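Local coordinates for protein thiosulfate sulfurtransferase (Pseudomonas aeruginosa, PDB 1YT8) that probably transfers sulfur from thiosulfate to cyanide, using a single chain that carries four rhodanese-like domains, at residues A[23-28]-A[64-69]; A[46-51]-A[77-82]; A[54-59]-A[86-91]; A[279-284]-A[322-327]. All coordinates share one frame; numbering follows the deposited sequence.

Contact 1: residues A[23-28]-A[64-69]; sequences ELALLD and TPITVY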
loop_
_atom_site.group_PDB
_atom_site.type_symbol
_atom_site.label_atom_id
_atom_site.label_comp_id
_atom_site.label_asym_id
_atom_site.label_seq_id
_atom_site.Cartn_x
_atom_site.Cartn_y
_atom_site.Cartn_z
ATOM N N GLU A 23 -7.453 7.288 -18.506
ATOM C CA GLU A 23 -6.301 6.990 -17.664
ATOM C C GLU A 23 -5.486 8.219 -17.312
ATOM O O GLU A 23 -5.242 9.085 -18.158
ATOM C CB GLU A 23 -5.389 5.968 -18.339
ATOM C CG GLU A 23 -6.033 4.611 -18.551
ATOM C CD GLU A 23 -5.021 3.548 -18.925
ATOM O OE1 GLU A 23 -3.825 3.886 -19.068
ATOM O OE2 GLU A 23 -5.421 2.375 -19.075
ATOM N N LEU A 24 -5.071 8.289 -16.053
ATOM C CA LEU A 24 -4.256 9.395 -15.571
ATOM C C LEU A 24 -3.544 8.982 -14.294
ATOM O O LEU A 24 -3.995 8.089 -13.570
ATOM C CB LEU A 24 -5.127 10.631 -15.297
ATOM C CG LEU A 24 -6.154 10.571 -14.161
ATOM C CD1 LEU A 24 -5.486 10.875 -12.821
ATOM C CD2 LEU A 24 -7.250 11.586 -14.424
ATOM N N ALA A 25 -2.415 9.627 -14.034
ATOM C CA ALA A 25 -1.652 9.370 -12.826
ATOM C C ALA A 25 -1.387 10.728 -12.189
ATOM O O ALA A 25 -0.644 11.540 -12.738
ATOM C CB ALA A 25 -0.335 8.666 -13.162
ATOM N N LEU A 26 -2.035 10.978 -11.054
ATOM C CA LEU A 26 -1.873 12.230 -10.312
ATOM C C LEU A 26 -0.948 11.875 -9.156
ATOM O O LEU A 26 -1.370 11.240 -8.189
ATOM C CB LEU A 26 -3.225 12.707 -9.780
ATOM C CG LEU A 26 -3.245 13.973 -8.922
ATOM C CD1 LEU A 26 -2.672 15.141 -9.713
ATOM C CD2 LEU A 26 -4.671 14.270 -8.490
ATOM N N LEU A 27 0.310 12.288 -9.258
ATOM C CA LEU A 27 1.299 11.941 -8.246
ATOM C C LEU A 27 1.748 13.055 -7.310
ATOM O O LEU A 27 2.227 14.100 -7.752
ATOM C CB LEU A 27 2.535 11.353 -8.934
ATOM C CG LEU A 27 2.320 10.198 -9.916
ATOM C CD1 LEU A 27 3.651 9.821 -10.565
ATOM C CD2 LEU A 27 1.720 9.006 -9.183
ATOM N N ASP A 28 1.597 12.812 -6.012
ATOM C CA ASP A 28 2.029 13.750 -4.983
ATOM C C ASP A 28 3.464 13.293 -4.716
ATOM O O ASP A 28 3.679 12.192 -4.206
ATOM C CB ASP A 28 1.184 13.575 -3.720
ATOM C CG ASP A 28 1.455 14.648 -2.672
ATOM O OD1 ASP A 28 2.625 15.068 -2.520
ATOM O OD2 ASP A 28 0.496 15.065 -1.989
ATOM N N THR A 64 1.316 7.585 -20.435
ATOM C CA THR A 64 0.180 7.845 -19.547
ATOM C C THR A 64 0.227 9.323 -19.163
ATOM O O THR A 64 1.303 9.862 -18.901
ATOM C CB THR A 64 0.282 7.049 -18.219
ATOM O OG1 THR A 64 0.279 5.644 -18.486
ATOM C CG2 THR A 64 -0.886 7.395 -17.298
ATOM N N PRO A 65 -0.928 10.002 -19.146
ATOM C CA PRO A 65 -0.907 11.419 -18.766
ATOM C C PRO A 65 -0.550 11.512 -17.279
ATOM O O PRO A 65 -1.368 11.188 -16.417
ATOM C CB PRO A 65 -2.339 11.871 -19.039
ATOM C CG PRO A 65 -2.757 10.984 -20.181
ATOM C CD PRO A 65 -2.227 9.641 -19.743
ATOM N N ILE A 66 0.672 11.939 -16.986
ATOM C CA ILE A 66 1.122 12.060 -15.603
ATOM C C ILE A 66 1.150 13.519 -15.169
ATOM O O ILE A 66 1.690 14.372 -15.871
ATOM C CB ILE A 66 2.548 11.500 -15.419
ATOM C CG1 ILE A 66 2.591 10.026 -15.808
ATOM C CG2 ILE A 66 3.003 11.684 -13.967
ATOM C CD1 ILE A 66 4.002 9.476 -15.879
ATOM N N THR A 67 0.563 13.796 -14.009
ATOM C CA THR A 67 0.546 15.148 -13.462
ATOM C C THR A 67 1.115 15.079 -12.044
ATOM O O THR A 67 0.522 14.460 -11.158
ATOM C CB THR A 67 -0.892 15.726 -13.410
ATOM O OG1 THR A 67 -1.446 15.768 -14.734
ATOM C CG2 THR A 67 -0.878 17.140 -12.836
ATOM N N VAL A 68 2.272 15.702 -11.839
ATOM C CA VAL A 68 2.917 15.703 -10.527
ATOM C C VAL A 68 2.650 17.007 -9.778
ATOM O O VAL A 68 2.367 18.039 -10.387
ATOM C CB VAL A 68 4.454 15.510 -10.649
ATOM C CG1 VAL A 68 4.767 14.159 -11.276
ATOM C CG2 VAL A 68 5.057 16.625 -11.488
ATOM N N TYR A 69 2.742 16.964 -8.453
ATOM C CA TYR A 69 2.517 18.167 -7.662
ATOM C C TYR A 69 3.103 18.056 -6.262
ATOM O O TYR A 69 3.421 16.967 -5.786
ATOM C CB TYR A 69 1.011 18.457 -7.548
ATOM C CG TYR A 69 0.278 17.613 -6.510
ATOM C CD1 TYR A 69 0.177 18.035 -5.179
ATOM C CD2 TYR A 69 -0.272 16.375 -6.847
ATOM C CE1 TYR A 69 -0.451 17.244 -4.209
ATOM C CE2 TYR A 69 -0.901 15.570 -5.881
ATOM C CZ TYR A 69 -0.984 16.011 -4.567
ATOM O OH TYR A 69 -1.578 15.217 -3.606
#

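Contact 2: residues A[46-51]-A[77-82]; sequences LPLSRL and PVAAQR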
loop_
_atom_site.group_PDB
_atom_site.type_symbol
_atom_site.label_atom_id
_atom_site.label_comp_id
_atom_site.label_asym_id
_atom_site.label_seq_id
_atom_site.Cartn_x
_atom_site.Cartn_y
_atom_site.Cartn_z
ATOM N N LEU A 46 3.907 9.167 -4.463
ATOM C CA LEU A 46 5.149 8.560 -4.920
ATOM C C LEU A 46 6.229 9.600 -4.664
ATOM O O LEU A 46 6.566 10.403 -5.534
ATOM C CB LEU A 46 5.093 8.185 -6.406
ATOM C CG LEU A 46 6.403 7.589 -6.952
ATOM C CD1 LEU A 46 6.963 6.565 -5.974
ATOM C CD2 LEU A 46 6.162 6.959 -8.322
ATOM N N PRO A 47 6.765 9.611 -3.438
ATOM C CA PRO A 47 7.813 10.547 -3.026
ATOM C C PRO A 47 8.968 10.628 -4.015
ATOM O O PRO A 47 9.471 9.604 -4.484
ATOM C CB PRO A 47 8.255 9.988 -1.678
ATOM C CG PRO A 47 6.980 9.381 -1.137
ATOM C CD PRO A 47 6.458 8.659 -2.354
ATOM N N LEU A 48 9.375 11.851 -4.336
ATOM C CA LEU A 48 10.491 12.064 -5.245
ATOM C C LEU A 48 11.650 11.176 -4.791
ATOM O O LEU A 48 12.377 10.620 -5.609
ATOM C CB LEU A 48 10.927 13.533 -5.212
ATOM C CG LEU A 48 12.146 13.907 -6.065
ATOM C CD1 LEU A 48 11.795 13.831 -7.544
ATOM C CD2 LEU A 48 12.600 15.314 -5.699
ATOM N N SER A 49 11.797 11.036 -3.478
ATOM C CA SER A 49 12.868 10.222 -2.899
ATOM C C SER A 49 12.975 8.796 -3.440
ATOM O O SER A 49 14.079 8.245 -3.516
ATOM C CB SER A 49 12.726 10.172 -1.376
ATOM O OG SER A 49 12.984 11.438 -0.802
ATOM N N ARG A 50 11.846 8.190 -3.804
ATOM C CA ARG A 50 11.867 6.829 -4.335
ATOM C C ARG A 50 11.137 6.681 -5.672
ATOM O O ARG A 50 10.714 5.584 -6.050
ATOM C CB ARG A 50 11.292 5.842 -3.305
ATOM C CG ARG A 50 9.877 6.137 -2.805
ATOM C CD ARG A 50 9.405 5.001 -1.891
ATOM N NE ARG A 50 8.054 5.187 -1.352
ATOM C CZ ARG A 50 7.751 5.946 -0.300
ATOM N NH1 ARG A 50 8.699 6.613 0.348
ATOM N NH2 ARG A 50 6.495 6.024 0.121
ATOM N N LEU A 51 11.011 7.791 -6.388
ATOM C CA LEU A 51 10.341 7.823 -7.686
ATOM C C LEU A 51 10.822 6.739 -8.656
ATOM O O LEU A 51 10.019 5.976 -9.191
ATOM C CB LEU A 51 10.531 9.204 -8.325
ATOM C CG LEU A 51 9.944 9.459 -9.720
ATOM C CD1 LEU A 51 8.431 9.406 -9.660
ATOM C CD2 LEU A 51 10.396 10.820 -10.227
ATOM N N PRO A 77 8.854 20.118 -10.050
ATOM C CA PRO A 77 9.635 20.311 -11.274
ATOM C C PRO A 77 10.780 19.310 -11.447
ATOM O O PRO A 77 11.086 18.909 -12.567
ATOM C CB PRO A 77 10.116 21.763 -11.162
ATOM C CG PRO A 77 10.091 22.027 -9.677
ATOM C CD PRO A 77 8.822 21.349 -9.245
ATOM N N VAL A 78 11.404 18.906 -10.343
ATOM C CA VAL A 78 12.494 17.934 -10.396
ATOM C C VAL A 78 11.924 16.572 -10.795
ATOM O O VAL A 78 12.495 15.858 -11.625
ATOM C CB VAL A 78 13.206 17.814 -9.022
ATOM C CG1 VAL A 78 14.269 16.716 -9.063
ATOM C CG2 VAL A 78 13.849 19.145 -8.660
ATOM N N ALA A 79 10.788 16.219 -10.204
ATOM C CA ALA A 79 10.138 14.953 -10.511
ATOM C C ALA A 79 9.761 14.896 -11.992
ATOM O O ALA A 79 9.974 13.883 -12.657
ATOM C CB ALA A 79 8.897 14.788 -9.647
ATOM N N ALA A 80 9.206 15.989 -12.502
ATOM C CA ALA A 80 8.797 16.056 -13.904
ATOM C C ALA A 80 9.968 15.811 -14.850
ATOM O O ALA A 80 9.834 15.089 -15.836
ATOM C CB ALA A 80 8.162 17.412 -14.199
ATOM N N GLN A 81 11.114 16.416 -14.544
ATOM C CA GLN A 81 12.306 16.262 -15.372
ATOM C C GLN A 81 12.831 14.831 -15.356
ATOM O O GLN A 81 13.180 14.273 -16.396
ATOM C CB GLN A 81 13.414 17.205 -14.891
ATOM C CG GLN A 81 14.678 17.163 -15.741
ATOM C CD GLN A 81 14.423 17.579 -17.180
ATOM O OE1 GLN A 81 13.863 18.646 -17.438
ATOM N NE2 GLN A 81 14.835 16.738 -18.127
ATOM N N ARG A 82 12.899 14.236 -14.171
ATOM C CA ARG A 82 13.395 12.876 -14.061
ATOM C C ARG A 82 12.484 11.921 -14.802
ATOM O O ARG A 82 12.944 10.955 -15.404
ATOM C CB ARG A 82 13.532 12.481 -12.592
ATOM C CG ARG A 82 14.703 13.196 -11.941
ATOM C CD ARG A 82 14.842 12.905 -10.462
ATOM N NE ARG A 82 15.981 13.632 -9.906
ATOM C CZ ARG A 82 16.270 13.706 -8.613
ATOM N NH1 ARG A 82 15.502 13.093 -7.719
ATOM N NH2 ARG A 82 17.327 14.402 -8.214
HETATM O O HOH W 1 13.630 11.132 -7.911
#

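Contact 3: residues A[54-59]-A[86-91]; sequences EIHARV and LGYSDV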
loop_
_atom_site.group_PDB
_atom_site.type_symbol
_atom_site.label_atom_id
_atom_site.label_comp_id
_atom_site.label_asym_id
_atom_site.label_seq_id
_atom_site.Cartn_x
_atom_site.Cartn_y
_atom_site.Cartn_z
ATOM N N GLU A 54 9.750 2.861 -8.075
ATOM C CA GLU A 54 8.379 2.377 -8.232
ATOM C C GLU A 54 7.611 2.826 -9.467
ATOM O O GLU A 54 6.598 2.218 -9.815
ATOM C CB GLU A 54 7.558 2.770 -6.997
ATOM C CG GLU A 54 8.076 2.203 -5.688
ATOM C CD GLU A 54 7.227 2.615 -4.493
ATOM O OE1 GLU A 54 6.176 3.261 -4.692
ATOM O OE2 GLU A 54 7.608 2.287 -3.352
ATOM N N ILE A 55 8.080 3.876 -10.131
ATOM C CA ILE A 55 7.365 4.406 -11.287
ATOM C C ILE A 55 7.039 3.404 -12.397
ATOM O O ILE A 55 5.920 3.399 -12.910
ATOM C CB ILE A 55 8.111 5.630 -11.885
ATOM C CG1 ILE A 55 7.196 6.370 -12.865
ATOM C CG2 ILE A 55 9.406 5.190 -12.567
ATOM C CD1 ILE A 55 6.004 7.053 -12.196
ATOM N N HIS A 56 7.985 2.543 -12.760
ATOM C CA HIS A 56 7.722 1.585 -13.830
ATOM C C HIS A 56 6.676 0.536 -13.478
ATOM O O HIS A 56 6.078 -0.070 -14.368
ATOM C CB HIS A 56 9.016 0.905 -14.281
ATOM C CG HIS A 56 9.942 1.818 -15.021
ATOM N ND1 HIS A 56 9.489 2.904 -15.739
ATOM C CD2 HIS A 56 11.287 1.798 -15.175
ATOM C CE1 HIS A 56 10.515 3.513 -16.305
ATOM N NE2 HIS A 56 11.618 2.863 -15.979
ATOM N N ALA A 57 6.447 0.326 -12.187
ATOM C CA ALA A 57 5.451 -0.646 -11.756
ATOM C C ALA A 57 4.091 0.022 -11.557
ATOM O O ALA A 57 3.061 -0.535 -11.930
ATOM C CB ALA A 57 5.897 -1.321 -10.456
ATOM N N ARG A 58 4.087 1.220 -10.983
ATOM C CA ARG A 58 2.836 1.931 -10.722
ATOM C C ARG A 58 2.269 2.681 -11.931
ATOM O O ARG A 58 1.063 2.908 -12.015
ATOM C CB ARG A 58 3.032 2.881 -9.534
ATOM C CG ARG A 58 3.445 2.137 -8.268
ATOM C CD ARG A 58 3.747 3.064 -7.111
ATOM N NE ARG A 58 2.555 3.728 -6.595
ATOM C CZ ARG A 58 2.569 4.558 -5.561
ATOM N NH1 ARG A 58 3.714 4.815 -4.940
ATOM N NH2 ARG A 58 1.446 5.136 -5.150
ATOM N N VAL A 59 3.138 3.065 -12.860
ATOM C CA VAL A 59 2.715 3.767 -14.071
ATOM C C VAL A 59 3.529 3.174 -15.226
ATOM O O VAL A 59 4.414 3.829 -15.773
ATOM C CB VAL A 59 2.991 5.294 -13.981
ATOM C CG1 VAL A 59 2.383 6.009 -15.187
ATOM C CG2 VAL A 59 2.412 5.862 -12.690
ATOM N N LEU A 86 13.324 9.472 -17.907
ATOM C CA LEU A 86 13.084 8.035 -17.767
ATOM C C LEU A 86 12.266 7.502 -18.939
ATOM O O LEU A 86 12.022 6.300 -19.044
ATOM C CB LEU A 86 12.368 7.714 -16.446
ATOM C CG LEU A 86 13.229 7.860 -15.187
ATOM C CD1 LEU A 86 12.378 7.652 -13.949
ATOM C CD2 LEU A 86 14.374 6.860 -15.237
ATOM N N GLY A 87 11.839 8.406 -19.814
ATOM C CA GLY A 87 11.072 7.994 -20.974
ATOM C C GLY A 87 9.587 8.313 -20.993
ATOM O O GLY A 87 8.897 7.941 -21.940
ATOM N N TYR A 88 9.074 8.982 -19.965
ATOM C CA TYR A 88 7.652 9.323 -19.939
ATOM C C TYR A 88 7.394 10.537 -20.830
ATOM O O TYR A 88 7.953 11.612 -20.622
ATOM C CB TYR A 88 7.202 9.554 -18.495
ATOM C CG TYR A 88 7.143 8.252 -17.727
ATOM C CD1 TYR A 88 6.033 7.410 -17.828
ATOM C CD2 TYR A 88 8.226 7.823 -16.956
ATOM C CE1 TYR A 88 6.001 6.171 -17.188
ATOM C CE2 TYR A 88 8.207 6.582 -16.311
ATOM C CZ TYR A 88 7.092 5.763 -16.432
ATOM O OH TYR A 88 7.074 4.536 -15.807
ATOM N N SER A 89 6.534 10.340 -21.826
ATOM C CA SER A 89 6.225 11.357 -22.829
ATOM C C SER A 89 5.101 12.357 -22.589
ATOM O O SER A 89 4.944 13.292 -23.376
ATOM C CB SER A 89 5.961 10.660 -24.165
ATOM O OG SER A 89 4.860 9.773 -24.049
ATOM N N ASP A 90 4.310 12.172 -21.538
ATOM C CA ASP A 90 3.204 13.093 -21.269
ATOM C C ASP A 90 3.203 13.483 -19.798
ATOM O O ASP A 90 2.355 13.039 -19.023
ATOM C CB ASP A 90 1.869 12.429 -21.643
ATOM C CG ASP A 90 0.688 13.398 -21.606
ATOM O OD1 ASP A 90 0.881 14.600 -21.322
ATOM O OD2 ASP A 90 -0.448 12.948 -21.865
ATOM N N VAL A 91 4.161 14.324 -19.426
ATOM C CA VAL A 91 4.295 14.764 -18.047
ATOM C C VAL A 91 3.920 16.230 -17.890
ATOM O O VAL A 91 4.240 17.062 -18.741
ATOM C CB VAL A 91 5.744 14.570 -17.555
ATOM C CG1 VAL A 91 5.837 14.891 -16.076
ATOM C CG2 VAL A 91 6.197 13.146 -17.821
HETATM O O HOH W 2 13.446 3.980 -17.864
#

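Contact 4: residues A[279-284]-A[322-327]; sequences HDRTTY and GARLVL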
loop_
_atom_site.group_PDB
_atom_site.type_symbol
_atom_site.label_atom_id
_atom_site.label_comp_id
_atom_site.label_asym_id
_atom_site.label_seq_id
_atom_site.Cartn_x
_atom_site.Cartn_y
_atom_site.Cartn_z
ATOM N N HIS A 279 -1.488 -1.032 -26.441
ATOM C CA HIS A 279 -0.615 -0.011 -25.875
ATOM C C HIS A 279 -1.295 1.279 -25.435
ATOM O O HIS A 279 -0.641 2.168 -24.898
ATOM C CB HIS A 279 0.501 0.315 -26.872
ATOM C CG HIS A 279 1.255 -0.889 -27.348
ATOM N ND1 HIS A 279 1.907 -1.748 -26.488
ATOM C CD2 HIS A 279 1.464 -1.376 -28.595
ATOM C CE1 HIS A 279 2.484 -2.711 -27.185
ATOM N NE2 HIS A 279 2.230 -2.508 -28.466
ATOM N N ASP A 280 -2.598 1.389 -25.660
ATOM C CA ASP A 280 -3.325 2.587 -25.259
ATOM C C ASP A 280 -3.902 2.426 -23.852
ATOM O O ASP A 280 -4.507 3.350 -23.316
ATOM C CB ASP A 280 -4.457 2.872 -26.252
ATOM C CG ASP A 280 -5.489 1.762 -26.292
ATOM O OD1 ASP A 280 -5.088 0.583 -26.395
ATOM O OD2 ASP A 280 -6.701 2.065 -26.229
ATOM N N ARG A 281 -3.712 1.251 -23.255
ATOM C CA ARG A 281 -4.231 0.993 -21.913
ATOM C C ARG A 281 -3.183 0.424 -20.964
ATOM O O ARG A 281 -2.214 -0.207 -21.386
ATOM C CB ARG A 281 -5.420 0.019 -21.965
ATOM C CG ARG A 281 -6.688 0.553 -22.636
ATOM C CD ARG A 281 -7.240 1.783 -21.929
ATOM N NE ARG A 281 -7.630 1.535 -20.540
ATOM C CZ ARG A 281 -8.669 0.796 -20.164
ATOM N NH1 ARG A 281 -9.444 0.211 -21.072
ATOM N NH2 ARG A 281 -8.944 0.651 -18.872
ATOM N N THR A 282 -3.395 0.665 -19.676
ATOM C CA THR A 282 -2.522 0.162 -18.624
ATOM C C THR A 282 -3.214 -1.077 -18.057
ATOM O O THR A 282 -4.365 -1.002 -17.638
ATOM C CB THR A 282 -2.362 1.185 -17.480
ATOM O OG1 THR A 282 -1.699 2.358 -17.969
ATOM C CG2 THR A 282 -1.552 0.582 -16.342
ATOM N N THR A 283 -2.515 -2.206 -18.046
ATOM C CA THR A 283 -3.083 -3.448 -17.531
ATOM C C THR A 283 -2.195 -4.027 -16.436
ATOM O O THR A 283 -1.057 -4.410 -16.693
ATOM C CB THR A 283 -3.234 -4.499 -18.660
ATOM O OG1 THR A 283 -4.085 -3.974 -19.687
ATOM C CG2 THR A 283 -3.844 -5.788 -18.119
ATOM N N TYR A 284 -2.719 -4.075 -15.214
ATOM C CA TYR A 284 -1.981 -4.612 -14.075
ATOM C C TYR A 284 -2.370 -6.076 -13.868
ATOM O O TYR A 284 -3.546 -6.381 -13.692
ATOM C CB TYR A 284 -2.333 -3.846 -12.791
ATOM C CG TYR A 284 -2.023 -2.364 -12.780
ATOM C CD1 TYR A 284 -0.716 -1.900 -12.621
ATOM C CD2 TYR A 284 -3.048 -1.422 -12.868
ATOM C CE1 TYR A 284 -0.438 -0.530 -12.542
ATOM C CE2 TYR A 284 -2.783 -0.053 -12.792
ATOM C CZ TYR A 284 -1.478 0.383 -12.628
ATOM O OH TYR A 284 -1.220 1.727 -12.556
ATOM N N GLY A 322 -8.316 4.703 -13.805
ATOM C CA GLY A 322 -8.843 4.485 -15.141
ATOM C C GLY A 322 -8.187 3.280 -15.796
ATOM O O GLY A 322 -8.614 2.835 -16.866
ATOM N N ALA A 323 -7.146 2.751 -15.153
ATOM C CA ALA A 323 -6.423 1.583 -15.657
ATOM C C ALA A 323 -7.273 0.321 -15.579
ATOM O O ALA A 323 -8.390 0.340 -15.064
ATOM C CB ALA A 323 -5.129 1.377 -14.875
ATOM N N ARG A 324 -6.695 -0.774 -16.065
ATOM C CA ARG A 324 -7.331 -2.084 -16.141
ATOM C C ARG A 324 -6.618 -3.075 -15.214
ATOM O O ARG A 324 -5.393 -3.102 -15.178
ATOM C CB ARG A 324 -7.212 -2.554 -17.595
ATOM C CG ARG A 324 -8.345 -3.353 -18.133
ATOM C CD ARG A 324 -8.476 -3.143 -19.647
ATOM N NE ARG A 324 -7.236 -3.327 -20.412
ATOM C CZ ARG A 324 -7.197 -3.332 -21.745
ATOM N NH1 ARG A 324 -8.318 -3.164 -22.432
ATOM N NH2 ARG A 324 -6.054 -3.508 -22.397
ATOM N N LEU A 325 -7.381 -3.886 -14.479
ATOM C CA LEU A 325 -6.804 -4.882 -13.568
ATOM C C LEU A 325 -7.223 -6.317 -13.914
ATOM O O LEU A 325 -8.379 -6.571 -14.235
ATOM C CB LEU A 325 -7.223 -4.602 -12.119
ATOM C CG LEU A 325 -6.549 -3.489 -11.311
ATOM C CD1 LEU A 325 -6.682 -2.157 -12.009
ATOM C CD2 LEU A 325 -7.190 -3.438 -9.934
ATOM N N VAL A 326 -6.277 -7.249 -13.844
ATOM C CA VAL A 326 -6.556 -8.662 -14.112
ATOM C C VAL A 326 -6.101 -9.435 -12.872
ATOM O O VAL A 326 -4.925 -9.407 -12.514
ATOM C CB VAL A 326 -5.788 -9.176 -15.343
ATOM C CG1 VAL A 326 -6.049 -10.663 -15.532
ATOM C CG2 VAL A 326 -6.220 -8.407 -16.578
ATOM N N LEU A 327 -7.030 -10.126 -12.219
ATOM C CA LEU A 327 -6.695 -10.843 -10.993
ATOM C C LEU A 327 -6.493 -12.346 -11.125
ATOM O O LEU A 327 -7.255 -13.039 -11.809
ATOM C CB LEU A 327 -7.756 -10.557 -9.926
ATOM C CG LEU A 327 -8.052 -9.083 -9.640
ATOM C CD1 LEU A 327 -8.897 -8.980 -8.370
ATOM C CD2 LEU A 327 -6.744 -8.298 -9.474
#

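Contact 1: residues A[23-28]-A[64-69]
The methyl CG2 of T64 lies 4.2 Å from the backbone N of A25, while its OG1 turns to R61 O. P65 then sets CD against E23 O at 3.5 Å, and its own carbonyl takes the N-H of A25. I66 lies on the same side of the sheet as A25 and L27; its CG2, anti to the backbone N (CG1 at chi1 -60°), reaches L27 CD1 at 3.9 Å. At T67 both peptide groups are used: N donates to A25 O in a nearly straight bond of 2.9 Å, and O accepts from L27 N. This is a parallel pairing inside the five-stranded sheet of a rhodanese-like domain, with 25-28 and 66-69 lying between 44-45 and 91-94. T67 OG1 bonds to R9. V68 CG1 packs loosely on L27 CB at 4.3 Å. Y69 N closes the backbone series on L27 O, 3.0 Å away. The Y69 ring has CG between the backbone N and carbonyl carbon (chi1 79°); D28 CA lies over one ring face toward the rim, 3.9 Å from the centroid, a CH-pi contact. L26 CD1 comes in obliquely. Y69 OH gives a weak hydrogen bond of 2.6 Å to D28 OD2, which also salt-bridges R30.

Contact 2: residues A[46-51]-A[77-82]
L48 puts both methyls on helix 75-85, reaching it from the loop that joins strand 44-45 to helix 51-58, a connection on one side of the parallel sheet in this rhodanese-like domain. Its CG is anti to the backbone N (chi1 177°), beside the carbonyl carbon. CD1 settles on A79, 3.6 Å from CA and nearly as close to CB, while CD2 meets V78 CG1 at 4.0 Å, the two side chains crossing at about a right angle. L51, three residues further on, adopts nearly the same shape and brings CD2 to A79 O at 3.9 Å; small A79 thus receives a methyl from each leucine. R82 approaches L48 differently. Its chain, extended from CG to NE, runs back beside its own helix until V78 CG1 lies 3.6 Å above the centre of the guanidinium plane. NH1 ends 3.8 Å from L48 CD1, an oblique approach, and the arginine also crosses L48 at about a right angle. Beyond the pair, NH2 makes a salt bridge with E449, in the range of another rhodanese-like domain. R82 NH1 bonds in the guanidinium plane to a water 2.7 Å away, and that water donates to L48 O at 2.7 Å.

Contact 3: residues A[54-59]-A[86-91]
I55 and Y88 lie alongside each other in opposite senses, with I55 CG1 3.6 Å from Y88 CE2. I55 CG1 gets there by standing anti to the backbone N (chi1 -166°), while the other branch, CG2, meets L86 CD1 at 4.1 Å. V59 adds CG1 near Y88 CE1, also at 4.1 Å, so that aliphatic groups approach both the CE1 and CE2 positions of the phenol. L83 of helix 75-85 extends the apolar cluster, touching both I55 and Y88. The ring thus bridges from the loop before strand 91-94 to the end of helix 51-58, two connections of the rhodanese-like fold, and its hydroxyl stops at the helix's C-terminal turn. There H56 ND1 donates to Y88 OH at 2.9 Å, the oxygen lying in the imidazole plane; the two rings meet rim to rim with planes 30° apart. Y88 OH in turn donates to V59 O at 2.8 Å, tilted out of the carbonyl plane. Further out, a water joins H56 NE2, 2.9 Å away, to L86 O. The phenol oxygen therefore both accepts and donates, two bonds that give this buried hydroxyl defined partners and imply that ND1 of H56 carries a proton.

Contact 4: residues A[279-284]-A[322-327]
T283 pairs with R324 and Y284 with L325 in parallel register, although the directions of 281-284 and 322-326 differ by 49°. Three backbone bonds tie them: R324 N to T282 O at 2.8 Å, Y284 N to R324 O at 2.8 Å, and V326 N to Y284 O at 2.9 Å. This is a central strand pairing of a rhodanese-like sheet. Just before it, R281 folds its chain at chi2 (-60°) and chi3, and its NH2 donates to G322 O at 3.0 Å, a bent bond (134°) to an oxygen tilted out of the guanidinium plane. R324 crosses R281 at about a right angle, with R281 CB 3.6 Å above the R324 guanidinium plane near its rim. R281 NH1 and R324 NH1 come within 3.8 Å; this like-charge contact is probably eased by E23, which forms a salt bridge with R281, and by E278, which forms one with R324. T283 OG1 lies in the R324 guanidinium plane and takes a bond from NE at 3.3 Å, with a weak second one from NH2. On the sheet side bearing Y284 and L325, A323 CB comes obliquely to Y284 CE2 at 3.4 Å, T282 CG2 lies over the rim of one ring face, and L325 CD1 sits at the ring edge. Y284 OH bonds to R58 O and V320 N. Strand 348-352 pairs with the far side of 324-328, helix 334-344 packs on L325 and L327, and W275 of helix 269-277 touches T283 and V326 and forms a cation-pi contact with R324.

Contacts 1, 2 and 3 belong to the first rhodanese-like domain and interleave along the chain, their centres about 9 to 12 Å apart. Contact 1 is the middle of the sheet; contact 2 joins the loop after strand 44-45 to helix 75-85, and contact 3 joins helix 51-58 to the loop after helix 75-85. Backbone bonds D28 O to L46 N and I66 N to D90 O connect them to the sheet. Contact 4 comes later, as the corresponding strand pair of the third domain, about 15 Å from contact 1 and about 14 Å from contact 3, centre to centre. E23 with R281 and T282, and R58 O with Y284 OH, join the two domains directly.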